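Local atomic coordinates of D-threo-3-hydroxyaspartate dehydratase (Delftia, PDB entry 3WQC), a protein that uses pyridoxal 5'-phosphate and a divalent metal ion to eliminate ammonia from D-threo-3-hydroxyaspartate, giving oxaloacetate, and also dehydrates D-serine. Residues B[57-62]-B[382-387]; B[28-33]-B[248-253]. All blocks are in the same frame, centred on the assembly; numbering follows the deposited sequence.

Both contacts border helix 58-66: interaction 1 includes its first turn, and side chains of interaction 2 pack on it. Interaction 1 is partly buried and joins the two domains: that first turn, in the alanine racemase-like barrel, sits across strand 381-385 of the mixed sheet, held by a CH-pi contact of Pro59 on Trp384, a serine hydroxyl and a bridging water. Interaction 2 is wholly buried and stays within the barrel domain, pinning helix 27-44 to the loop 248-253 beside the cofactor. Val60 connects them: its CG1 lies 3.7 Å from Val249 CG2, while its CG2 lies against Trp384. Both bind a backbone carbonyl, through a hydroxyl and a water in interaction 1 and through a side-chain amide in interaction 2.

Interaction 1 of 2, residues B[57-62]-B[382-387]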
ATOM      1  N   SER B  57      -5.974   6.783 -13.296  1.00 12.94           N
ATOM      2  CA  SER B  57      -7.312   7.319 -13.263  1.00 13.46           C
ATOM      3  C   SER B  57      -7.623   7.956 -14.624  1.00 12.90           C
ATOM      4  O   SER B  57      -6.895   8.825 -15.053  1.00 14.77           O
ATOM      5  CB  SER B  57      -7.415   8.318 -12.110  1.00 14.71           C
ATOM      6  OG  SER B  57      -8.802   8.789 -12.026  1.00 15.60           O
ATOM      7  N   VAL B  58      -8.717   7.521 -15.243  1.00 13.36           N
ATOM      8  CA  VAL B  58      -9.115   8.001 -16.589  1.00 14.20           C
ATOM      9  C   VAL B  58      -9.230   9.533 -16.639  1.00 15.38           C
ATOM     10  O   VAL B  58      -8.628  10.177 -17.525  1.00 16.98           O
ATOM     11  CB  VAL B  58     -10.351   7.264 -17.095  1.00 14.77           C
ATOM     12  CG1 VAL B  58     -10.962   7.916 -18.321  1.00 19.90           C
ATOM     13  CG2 VAL B  58      -9.967   5.809 -17.386  1.00 15.98           C
ATOM     14  N   PRO B  59      -9.940  10.157 -15.679  1.00 15.32           N
ATOM     15  CA  PRO B  59     -10.080  11.631 -15.787  1.00 14.47           C
ATOM     16  C   PRO B  59      -8.778  12.383 -15.574  1.00 14.81           C
ATOM     17  O   PRO B  59      -8.597  13.481 -16.098  1.00 17.53           O
ATOM     18  CB  PRO B  59     -11.102  12.032 -14.672  1.00 16.43           C
ATOM     19  CG  PRO B  59     -11.233  10.816 -13.788  1.00 19.24           C
ATOM     20  CD  PRO B  59     -10.859   9.595 -14.641  1.00 15.96           C
ATOM     21  N   VAL B  60      -7.845  11.793 -14.816  1.00 15.92           N
ATOM     22  CA  VAL B  60      -6.545  12.479 -14.635  1.00 14.84           C
ATOM     23  C   VAL B  60      -5.768  12.385 -15.951  1.00 15.42           C
ATOM     24  O   VAL B  60      -5.275  13.448 -16.468  1.00 16.24           O
ATOM     25  CB  VAL B  60      -5.689  11.855 -13.537  1.00 14.15           C
ATOM     26  CG1 VAL B  60      -4.264  12.477 -13.443  1.00 15.23           C
ATOM     27  CG2 VAL B  60      -6.416  11.989 -12.161  1.00 16.14           C
ATOM     28  N   ALA B  61      -5.716  11.224 -16.594  1.00 14.87           N
ATOM     29  CA  ALA B  61      -5.041  11.096 -17.879  1.00 15.99           C
ATOM     30  C   ALA B  61      -5.768  11.939 -18.934  1.00 16.28           C
ATOM     31  O   ALA B  61      -5.107  12.455 -19.867  1.00 17.87           O
ATOM     32  CB  ALA B  61      -5.054   9.620 -18.311  1.00 17.19           C
ATOM     33  N   ALA B  62      -7.106  12.083 -18.826  1.00 16.29           N
ATOM     34  CA  ALA B  62      -7.815  12.921 -19.805  1.00 17.99           C
ATOM     35  C   ALA B  62      -7.332  14.351 -19.714  1.00 19.22           C
ATOM     36  O   ALA B  62      -7.191  15.058 -20.707  1.00 19.79           O
ATOM     37  CB  ALA B  62      -9.351  12.875 -19.602  1.00 20.31           C
ATOM     38  N   GLN B 382     -15.784  15.353  -6.553  1.00 22.20           N
ATOM     39  CA  GLN B 382     -16.365  14.326  -7.413  1.00 21.93           C
ATOM     40  C   GLN B 382     -15.542  13.092  -7.272  1.00 17.61           C
ATOM     41  O   GLN B 382     -14.317  13.212  -7.150  1.00 19.74           O
ATOM     42  CB  GLN B 382     -16.278  14.800  -8.855  1.00 27.67           C
ATOM     43  CG  GLN B 382     -17.072  14.007  -9.833  1.00 28.09           C
ATOM     44  CD  GLN B 382     -17.048  14.709 -11.207  1.00 31.35           C
ATOM     45  OE1 GLN B 382     -15.960  14.875 -11.774  1.00 33.75           O
ATOM     46  NE2 GLN B 382     -18.201  15.195 -11.694  1.00 32.93           N
ATOM     47  N   THR B 383     -16.128  11.899  -7.367  1.00 19.19           N
ATOM     48  CA  THR B 383     -15.348  10.687  -7.140  1.00 17.86           C
ATOM     49  C   THR B 383     -14.716  10.290  -8.485  1.00 16.34           C
ATOM     50  O   THR B 383     -15.438  10.127  -9.502  1.00 19.72           O
ATOM     51  CB  THR B 383     -16.336   9.559  -6.731  1.00 19.01           C
ATOM     52  OG1 THR B 383     -16.928   9.903  -5.472  1.00 24.14           O
ATOM     53  CG2 THR B 383     -15.557   8.171  -6.556  1.00 21.46           C
ATOM     54  N   TRP B 384     -13.381  10.124  -8.497  1.00 16.62           N
ATOM     55  CA  TRP B 384     -12.631   9.709  -9.687  1.00 17.44           C
ATOM     56  C   TRP B 384     -12.009   8.377  -9.409  1.00 14.48           C
ATOM     57  O   TRP B 384     -11.024   8.277  -8.650  1.00 15.22           O
ATOM     58  CB  TRP B 384     -11.551  10.711 -10.009  1.00 16.94           C
ATOM     59  CG  TRP B 384     -12.064  11.987 -10.641  1.00 17.92           C
ATOM     60  CD1 TRP B 384     -13.404  12.403 -10.816  1.00 20.94           C
ATOM     61  CD2 TRP B 384     -11.233  13.015 -11.251  1.00 18.14           C
ATOM     62  NE1 TRP B 384     -13.470  13.599 -11.501  1.00 21.45           N
ATOM     63  CE2 TRP B 384     -12.161  14.034 -11.787  1.00 17.60           C
ATOM     64  CE3 TRP B 384      -9.818  13.177 -11.425  1.00 18.47           C
ATOM     65  CZ2 TRP B 384     -11.702  15.146 -12.498  1.00 20.89           C
ATOM     66  CZ3 TRP B 384      -9.358  14.338 -12.109  1.00 19.26           C
ATOM     67  CH2 TRP B 384     -10.312  15.309 -12.619  1.00 20.82           C
ATOM     68  N   GLU B 385     -12.592   7.305  -9.968  1.00 14.79           N
ATOM     69  CA  GLU B 385     -12.095   5.942  -9.703  1.00 15.32           C
ATOM     70  C   GLU B 385     -10.659   5.778 -10.220  1.00 13.26           C
ATOM     71  O   GLU B 385     -10.251   6.453 -11.195  1.00 14.53           O
ATOM     72  CB  GLU B 385     -13.014   4.943 -10.402  1.00 19.50           C
ATOM     73  CG  GLU B 385     -14.392   4.861  -9.697  1.00 27.94           C
ATOM     74  CD  GLU B 385     -15.222   3.737 -10.257  1.00 45.40           C
ATOM     75  OE1 GLU B 385     -14.715   2.951 -11.105  1.00 56.98           O
ATOM     76  OE2 GLU B 385     -16.405   3.639  -9.841  1.00 66.89           O
ATOM     77  N   ARG B 386      -9.942   4.864  -9.607  1.00 12.34           N
ATOM     78  CA  ARG B 386      -8.628   4.487 -10.147  1.00 11.53           C
ATOM     79  C   ARG B 386      -8.498   2.992 -10.054  1.00 13.53           C
ATOM     80  O   ARG B 386      -9.254   2.301  -9.330  1.00 15.97           O
ATOM     81  CB  ARG B 386      -7.481   5.210  -9.420  1.00 12.33           C
ATOM     82  CG  ARG B 386      -7.433   4.911  -7.937  1.00 13.67           C
ATOM     83  CD  ARG B 386      -5.997   5.226  -7.419  1.00 13.51           C
ATOM     84  NE  ARG B 386      -5.116   4.138  -7.849  1.00 13.22           N
ATOM     85  CZ  ARG B 386      -3.775   4.269  -7.957  1.00 11.21           C
ATOM     86  NH1 ARG B 386      -2.997   3.198  -8.200  1.00 13.04           N
ATOM     87  NH2 ARG B 386      -3.171   5.485  -7.896  1.00 12.53           N
ATOM     88  N   LEU B 387      -7.491   2.433 -10.745  1.00 12.61           N
ATOM     89  CA  LEU B 387      -7.348   0.959 -10.852  1.00 12.80           C
ATOM     90  C   LEU B 387      -6.512   0.411  -9.675  1.00 12.30           C
ATOM     91  O   LEU B 387      -5.518   1.030  -9.246  1.00 14.38           O
ATOM     92  CB  LEU B 387      -6.551   0.723 -12.133  1.00 14.01           C
ATOM     93  CG  LEU B 387      -6.483  -0.698 -12.606  1.00 20.73           C
ATOM     94  CD1 LEU B 387      -7.944  -1.082 -12.900  1.00 35.95           C
ATOM     95  CD2 LEU B 387      -5.733  -0.545 -13.972  1.00 27.19           C
TER
HETATM   96  O   HOH W   1     -10.632   5.856 -13.882  1.00 17.88           O
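The first turn of helix 58-66, in the alanine racemase-like barrel domain, meets strand 381-385 from the mixed sheet of the other domain; the axis of 58-62 stands almost at right angles (92°) to that of strand 382-385. Pro59 and Trp384 carry the apolar half of the contact. The pyrrolidine lies over one face of the indole, with CB of Pro59 3.5 Å from the centroid of the Trp384 six-membered ring, a CH-pi contact, and with CG of Pro59 3.4 Å from CD2 of Trp384. Val60 comes to the rim instead, its CG2 3.7 Å from CE3 of Trp384. A bond within its own strand helps to hold the rotation of the indole: NE1 of Trp384 donates to OE1 of Gln382 (2.8 Å, 165°), in the ring plane and on a lone pair of the amide oxygen. Proline suits a helix's first turn, where an N-H is not needed. At the N-cap, Ser57 holds OG anti to its backbone N and sends it across to O of Glu385 (2.9 Å), approaching from above the carbonyl plane. A water bridges that same oxygen to N of Val58. The Glu385 carbonyl thus accepts two bonds, and the water gives the first-turn N-H a partner.

Interaction 2 of 2, residues B[28-33]-B[248-253]; sequences DRMQRN and YVFFDL
Asn33 has far more surface buried than any other residue here, and it reaches into the loop 248-253 from helix 27-44. With CG anti to the carbonyl carbon (chi1 -69°), its amide lies against the backbone of Tyr248 and Val249. ND2 of Asn33 donates to O of Val249 (3.0 Å, 165°), which lies in the amide plane, although the N-H meets the oxygen from well above the carbonyl plane. A second bond, to O of Asp265, occupies the same nitrogen, so one amide nitrogen serves two backbone carbonyls. Its OD1 meets the edge of the Phe251 ring, 3.4 Å from CD2 of Phe251, where the polarised C-H groups suit an oxygen; amide and ring planes stand 84° apart. This loop follows strand 242-243 of the TIM-like barrel, and the side chain of Tyr248 lies about 5 Å from the bound pyridoxal-5'-phosphate, its ring edge turned to the backbone O of Asn33. One turn back, Met30 runs alongside Val249, its CG 3.8 Å from CG2 of Val249. Extended through chi1 and chi2, it places SD 4.0 Å from CE1 of Phe250, a Met-aromatic contact at the ring edge. CG1 of Val249 covers one face of that ring, which also meets Tyr372 edge-to-face.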
ATOM      1  N   ASP B  28      -7.014  22.571  -8.978  1.00 22.55           N
ATOM      2  CA  ASP B  28      -6.286  23.748  -9.472  1.00 24.82           C
ATOM      3  C   ASP B  28      -4.769  23.498  -9.417  1.00 21.04           C
ATOM      4  O   ASP B  28      -4.043  23.846 -10.379  1.00 25.44           O
ATOM      5  CB  ASP B  28      -6.714  24.992  -8.654  1.00 26.79           C
ATOM      6  CG  ASP B  28      -8.201  25.506  -9.040  1.00 52.43           C
ATOM      7  OD1 ASP B  28      -9.077  24.811  -9.697  1.00 51.55           O
ATOM      8  OD2 ASP B  28      -8.508  26.652  -8.661  1.00 70.98           O
ATOM      9  N   ARG B  29      -4.275  22.847  -8.315  1.00 20.27           N
ATOM     10  CA  ARG B  29      -2.824  22.516  -8.256  1.00 21.34           C
ATOM     11  C   ARG B  29      -2.490  21.476  -9.299  1.00 20.15           C
ATOM     12  O   ARG B  29      -1.427  21.583  -9.952  1.00 19.42           O
ATOM     13  CB  ARG B  29      -2.448  21.931  -6.905  1.00 18.75           C
ATOM     14  CG  ARG B  29      -2.479  23.009  -5.822  1.00 20.03           C
ATOM     15  CD  ARG B  29      -2.054  22.418  -4.476  1.00 22.78           C
ATOM     16  NE  ARG B  29      -2.033  23.459  -3.418  1.00 24.59           N
ATOM     17  CZ  ARG B  29      -1.444  23.258  -2.227  1.00 24.66           C
ATOM     18  NH1 ARG B  29      -0.757  22.111  -1.930  1.00 24.55           N
ATOM     19  NH2 ARG B  29      -1.454  24.241  -1.347  1.00 28.21           N
ATOM     20  N   MET B  30      -3.370  20.479  -9.487  1.00 17.30           N
ATOM     21  CA  MET B  30      -3.109  19.404 -10.514  1.00 17.13           C
ATOM     22  C   MET B  30      -3.024  20.076 -11.917  1.00 19.14           C
ATOM     23  O   MET B  30      -2.055  19.780 -12.703  1.00 19.55           O
ATOM     24  CB  MET B  30      -4.210  18.364 -10.571  1.00 17.91           C
ATOM     25  CG  MET B  30      -3.938  17.232 -11.554  1.00 19.11           C
ATOM     26  SD  MET B  30      -5.385  16.222 -11.872  1.00 19.07           S
ATOM     27  CE  MET B  30      -6.436  17.275 -12.947  1.00 20.55           C
ATOM     28  N   GLN B  31      -3.915  21.002 -12.243  1.00 20.31           N
ATOM     29  CA  GLN B  31      -3.837  21.662 -13.568  1.00 19.44           C
ATOM     30  C   GLN B  31      -2.586  22.489 -13.736  1.00 22.60           C
ATOM     31  O   GLN B  31      -2.003  22.487 -14.840  1.00 24.41           O
ATOM     32  CB  GLN B  31      -5.047  22.558 -13.742  1.00 26.93           C
ATOM     33  CG  GLN B  31      -6.165  21.670 -14.186  1.00 35.55           C
ATOM     34  CD  GLN B  31      -5.972  20.994 -15.601  1.00 35.88           C
ATOM     35  OE1 GLN B  31      -6.628  20.081 -15.838  1.00 42.44           O
ATOM     36  NE2 GLN B  31      -5.131  21.527 -16.498  1.00 44.59           N
ATOM     37  N   ARG B  32      -2.090  23.149 -12.675  1.00 20.86           N
ATOM     38  CA  ARG B  32      -0.804  23.938 -12.744  1.00 21.66           C
ATOM     39  C   ARG B  32       0.310  22.944 -13.019  1.00 20.57           C
ATOM     40  O   ARG B  32       1.226  23.231 -13.779  1.00 23.90           O
ATOM     41  CB  ARG B  32      -0.425  24.722 -11.457  1.00 26.08           C
ATOM     42  CG  ARG B  32      -1.170  26.072 -11.320  1.00 33.95           C
ATOM     43  CD  ARG B  32      -1.158  26.617  -9.898  1.00 43.58           C
ATOM     44  NE  ARG B  32      -2.586  26.903  -9.725  1.00 62.61           N
ATOM     45  CZ  ARG B  32      -3.311  26.716  -8.619  1.00 67.31           C
ATOM     46  NH1 ARG B  32      -2.734  26.290  -7.489  1.00 98.72           N
ATOM     47  NH2 ARG B  32      -4.626  26.925  -8.664  1.00 58.46           N
ATOM     48  N   ASN B  33       0.311  21.780 -12.356  1.00 18.52           N
ATOM     49  CA  ASN B  33       1.420  20.790 -12.584  1.00 17.22           C
ATOM     50  C   ASN B  33       1.386  20.270 -14.020  1.00 17.44           C
ATOM     51  O   ASN B  33       2.450  20.121 -14.631  1.00 20.00           O
ATOM     52  CB  ASN B  33       1.196  19.617 -11.592  1.00 15.56           C
ATOM     53  CG  ASN B  33       1.438  20.007 -10.139  1.00 16.95           C
ATOM     54  OD1 ASN B  33       2.073  21.045  -9.833  1.00 19.81           O
ATOM     55  ND2 ASN B  33       0.923  19.169  -9.200  1.00 18.99           N
ATOM     56  N   TYR B 248       4.838  13.930 -11.383  1.00 13.76           N
ATOM     57  CA  TYR B 248       4.638  15.396 -11.456  1.00 13.73           C
ATOM     58  C   TYR B 248       3.164  15.794 -11.436  1.00 13.72           C
ATOM     59  O   TYR B 248       2.861  16.954 -11.104  1.00 17.32           O
ATOM     60  CB  TYR B 248       5.316  15.952 -12.750  1.00 14.24           C
ATOM     61  CG  TYR B 248       4.411  15.729 -13.946  1.00 14.88           C
ATOM     62  CD1 TYR B 248       4.374  14.509 -14.652  1.00 13.98           C
ATOM     63  CD2 TYR B 248       3.531  16.759 -14.404  1.00 14.61           C
ATOM     64  CE1 TYR B 248       3.497  14.287 -15.700  1.00 16.06           C
ATOM     65  CE2 TYR B 248       2.639  16.523 -15.413  1.00 16.59           C
ATOM     66  CZ  TYR B 248       2.645  15.345 -16.118  1.00 12.52           C
ATOM     67  OH  TYR B 248       1.781  15.128 -17.162  1.00 16.34           O
ATOM     68  N   VAL B 249       2.249  14.969 -11.905  1.00 14.19           N
ATOM     69  CA  VAL B 249       0.869  15.359 -12.002  1.00 14.92           C
ATOM     70  C   VAL B 249       0.365  15.815 -10.626  1.00 14.12           C
ATOM     71  O   VAL B 249      -0.445  16.814 -10.542  1.00 16.07           O
ATOM     72  CB  VAL B 249      -0.016  14.251 -12.680  1.00 15.14           C
ATOM     73  CG1 VAL B 249      -0.173  12.977 -11.801  1.00 15.39           C
ATOM     74  CG2 VAL B 249      -1.416  14.781 -13.062  1.00 18.13           C
ATOM     75  N   PHE B 250       0.831  15.115  -9.576  1.00 14.86           N
ATOM     76  CA  PHE B 250       0.494  15.525  -8.203  1.00 13.13           C
ATOM     77  C   PHE B 250       1.625  16.107  -7.409  1.00 15.16           C
ATOM     78  O   PHE B 250       1.393  16.905  -6.463  1.00 17.20           O
ATOM     79  CB  PHE B 250      -0.087  14.313  -7.391  1.00 14.49           C
ATOM     80  CG  PHE B 250      -1.300  13.673  -8.057  1.00 13.86           C
ATOM     81  CD1 PHE B 250      -2.307  14.448  -8.738  1.00 14.44           C
ATOM     82  CD2 PHE B 250      -1.484  12.293  -7.934  1.00 14.74           C
ATOM     83  CE1 PHE B 250      -3.450  13.825  -9.303  1.00 15.39           C
ATOM     84  CE2 PHE B 250      -2.637  11.689  -8.468  1.00 16.18           C
ATOM     85  CZ  PHE B 250      -3.591  12.434  -9.172  1.00 14.37           C
ATOM     86  N   PHE B 251       2.868  15.668  -7.660  1.00 15.09           N
ATOM     87  CA  PHE B 251       3.991  15.868  -6.785  1.00 13.24           C
ATOM     88  C   PHE B 251       3.771  15.256  -5.387  1.00 15.14           C
ATOM     89  O   PHE B 251       2.698  14.661  -5.142  1.00 15.41           O
ATOM     90  CB  PHE B 251       4.466  17.376  -6.687  1.00 15.72           C
ATOM     91  CG  PHE B 251       5.072  17.879  -7.975  1.00 15.20           C
ATOM     92  CD1 PHE B 251       6.271  17.298  -8.444  1.00 16.90           C
ATOM     93  CD2 PHE B 251       4.498  18.944  -8.671  1.00 18.03           C
ATOM     94  CE1 PHE B 251       6.926  17.832  -9.580  1.00 17.44           C
ATOM     95  CE2 PHE B 251       5.133  19.459  -9.837  1.00 18.32           C
ATOM     96  CZ  PHE B 251       6.347  18.896 -10.255  1.00 18.43           C
ATOM     97  N   ASP B 252       4.784  15.361  -4.541  1.00 15.63           N
ATOM     98  CA  ASP B 252       4.787  14.773  -3.218  1.00 13.93           C
ATOM     99  C   ASP B 252       5.963  15.274  -2.453  1.00 14.66           C
ATOM    100  O   ASP B 252       6.722  16.157  -2.972  1.00 16.29           O
ATOM    101  CB  ASP B 252       4.686  13.225  -3.286  1.00 15.97           C
ATOM    102  CG  ASP B 252       5.874  12.592  -4.030  1.00 16.19           C
ATOM    103  OD1 ASP B 252       6.974  13.221  -3.988  1.00 17.25           O
ATOM    104  OD2 ASP B 252       5.722  11.508  -4.638  1.00 14.88           O
ATOM    105  N   LEU B 253       6.134  14.832  -1.199  1.00 14.80           N
ATOM    106  CA  LEU B 253       7.205  15.393  -0.388  1.00 15.62           C
ATOM    107  C   LEU B 253       8.602  14.888  -0.770  1.00 16.11           C
ATOM    108  O   LEU B 253       9.597  15.602  -0.617  1.00 16.15           O
ATOM    109  CB  LEU B 253       6.990  15.080   1.093  1.00 16.05           C
ATOM    110  CG  LEU B 253       5.684  15.780   1.634  1.00 16.53           C
ATOM    111  CD1 LEU B 253       5.381  15.151   3.003  1.00 19.33           C
ATOM    112  CD2 LEU B 253       5.932  17.288   1.741  1.00 20.98           C
TER